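Local coordinates for Wnt inhibitor of Dorsal protein (Drosophila melanogaster, PDB 4KRR) that probably acts as a secreted Wnt-family ligand of frizzled receptors, represented here by its N-terminal domain and linker, at residues Glu9-Lys14 / Thr71-Asn76. Sequence-based numbering, arbitrary orientation.
With NA (sodium ion), chain F.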
loop_
_atom_site.group_PDB
_atom_site.type_symbol
_atom_site.label_atom_id
_atom_site.label_comp_id
_atom_site.label_asym_id
_atom_site.label_seq_id
_atom_site.Cartn_x
_atom_site.Cartn_y
_atom_site.Cartn_z
ATOM N N GLU A 9 -12.191 5.086 -9.944
ATOM C CA GLU A 9 -11.446 6.115 -10.660
ATOM C C GLU A 9 -10.883 7.159 -9.698
ATOM O O GLU A 9 -9.724 7.558 -9.807
ATOM C CB GLU A 9 -12.336 6.785 -11.708
ATOM C CG GLU A 9 -11.688 7.968 -12.414
ATOM C CD GLU A 9 -12.575 8.559 -13.493
ATOM O OE1 GLU A 9 -12.972 7.811 -14.412
ATOM O OE2 GLU A 9 -12.879 9.768 -13.422
ATOM N N ASP A 10 -11.709 7.592 -8.752
ATOM C CA ASP A 10 -11.297 8.598 -7.781
ATOM C C ASP A 10 -10.333 8.020 -6.749
ATOM O O ASP A 10 -9.359 8.667 -6.367
ATOM C CB ASP A 10 -12.517 9.201 -7.083
ATOM C CG ASP A 10 -13.490 9.830 -8.058
ATOM O OD1 ASP A 10 -13.055 10.236 -9.155
ATOM O OD2 ASP A 10 -14.692 9.918 -7.727
ATOM N N ILE A 11 -10.615 6.801 -6.301
ATOM C CA ILE A 11 -9.776 6.131 -5.314
ATOM C C ILE A 11 -8.366 5.902 -5.852
ATOM O O ILE A 11 -7.378 6.239 -5.196
ATOM C CB ILE A 11 -10.386 4.784 -4.877
ATOM C CG1 ILE A 11 -11.670 5.020 -4.081
ATOM C CG2 ILE A 11 -9.397 3.996 -4.037
ATOM C CD1 ILE A 11 -11.447 5.761 -2.778
ATOM N N THR A 12 -8.285 5.336 -7.052
ATOM C CA THR A 12 -7.005 5.081 -7.706
ATOM C C THR A 12 -6.253 6.380 -7.971
ATOM O O THR A 12 -5.047 6.467 -7.745
ATOM C CB THR A 12 -7.195 4.320 -9.036
ATOM O OG1 THR A 12 -7.839 3.065 -8.781
ATOM C CG2 THR A 12 -5.856 4.068 -9.711
ATOM N N GLY A 13 -6.977 7.388 -8.450
ATOM C CA GLY A 13 -6.396 8.690 -8.725
ATOM C C GLY A 13 -5.710 9.305 -7.519
ATOM O O GLY A 13 -4.553 9.717 -7.598
ATOM N N LYS A 14 -6.428 9.358 -6.398
ATOM C CA LYS A 14 -5.888 9.909 -5.159
ATOM C C LYS A 14 -4.774 9.023 -4.619
ATOM O O LYS A 14 -3.765 9.518 -4.114
ATOM C CB LYS A 14 -6.985 10.070 -4.100
ATOM C CG LYS A 14 -8.020 11.149 -4.409
ATOM C CD LYS A 14 -8.961 11.386 -3.227
ATOM C CE LYS A 14 -9.781 10.148 -2.889
ATOM N NZ LYS A 14 -10.606 10.319 -1.653
ATOM N N THR A 71 -9.429 2.533 2.780
ATOM C CA THR A 71 -9.685 2.272 4.191
ATOM C C THR A 71 -10.088 3.552 4.920
ATOM O O THR A 71 -11.063 3.571 5.677
ATOM C CB THR A 71 -8.443 1.687 4.884
ATOM O OG1 THR A 71 -8.019 0.506 4.193
ATOM C CG2 THR A 71 -8.746 1.344 6.336
ATOM N N LYS A 72 -9.332 4.618 4.680
ATOM C CA LYS A 72 -9.560 5.892 5.355
ATOM C C LYS A 72 -10.882 6.524 4.940
ATOM O O LYS A 72 -11.655 6.976 5.785
ATOM C CB LYS A 72 -8.401 6.855 5.080
ATOM C CG LYS A 72 -8.459 8.147 5.876
ATOM C CD LYS A 72 -7.210 8.986 5.654
ATOM C CE LYS A 72 -7.216 10.230 6.529
ATOM N NZ LYS A 72 -5.995 11.061 6.333
ATOM N N ASP A 73 -11.142 6.550 3.637
ATOM C CA ASP A 73 -12.363 7.154 3.113
ATOM C C ASP A 73 -13.618 6.404 3.552
ATOM O O ASP A 73 -14.666 7.014 3.765
ATOM C CB ASP A 73 -12.303 7.257 1.589
ATOM C CG ASP A 73 -11.345 8.332 1.118
ATOM O OD1 ASP A 73 -10.423 8.684 1.885
ATOM O OD2 ASP A 73 -11.513 8.824 -0.017
ATOM N N CYS A 74 -13.509 5.086 3.686
ATOM C CA CYS A 74 -14.621 4.276 4.173
ATOM C C CYS A 74 -14.962 4.651 5.608
ATOM O O CYS A 74 -16.131 4.820 5.956
ATOM C CB CYS A 74 -14.290 2.784 4.093
ATOM S SG CYS A 74 -14.496 2.054 2.450
ATOM N N ALA A 75 -13.930 4.781 6.435
ATOM C CA ALA A 75 -14.111 5.150 7.833
ATOM C C ALA A 75 -14.672 6.563 7.960
ATOM O O ALA A 75 -15.445 6.852 8.871
ATOM C CB ALA A 75 -12.798 5.028 8.584
ATOM N N ASN A 76 -14.285 7.437 7.035
ATOM C CA ASN A 76 -14.783 8.807 7.024
ATOM C C ASN A 76 -16.214 8.897 6.500
ATOM O O ASN A 76 -16.818 9.968 6.500
ATOM C CB ASN A 76 -13.859 9.714 6.206
ATOM C CG ASN A 76 -12.470 9.827 6.807
ATOM O OD1 ASN A 76 -12.295 9.731 8.022
ATOM N ND2 ASN A 76 -11.473 10.033 5.954
HETATM NA NA NA F . -17.857 5.406 3.984
#
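With chi1 at -69° Lys14 turns CG away from its own carbonyl carbon, and a bend at chi3 (-63°) in the otherwise extended chain sends NZ across to Asp73. Asp73 reaches back to meet it: its CG also lies beside the backbone N, at chi1 -73°, which swings the carboxylate toward the lysine. OD2 is the oxygen that meets the ammonium, in a hydrogen-bonded salt bridge modelled at 2.4 Å between Lys14 NZ and Asp73 OD2; so short a separation is doubtful as an exact length. The bond is one-sided, since Asp73 OD1 stays 3.9 Å from Lys14 NZ. The lysine methylene next to the ammonium follows it in, with Lys14 CE 3.6 Å from Asp73 OD2. Ile11 lies alongside the carboxylate, its CD1 4.1 Å from Asp73 OD2; this buried side chain also touches Ile66 and Thr69 of helix 53-75 and Ile79 in the loop that follows.

The contact joins the start of helix 8-26 to the last turn or so of helix 53-75 in the helical N-terminal domain of the Wnt fold. Just past Asp73, Cys74 is disulfide-bonded to Cys82, and its carbonyl O binds sodium at 2.7 Å, as does Ile79 O. With CA atoms of Ile11 and Asp73 8.9 Å apart, the reach of Lys14, not close backbone packing, spans the gap; exposed Lys14 probably keeps the ion pair accessible to water, so its contribution is likely modest.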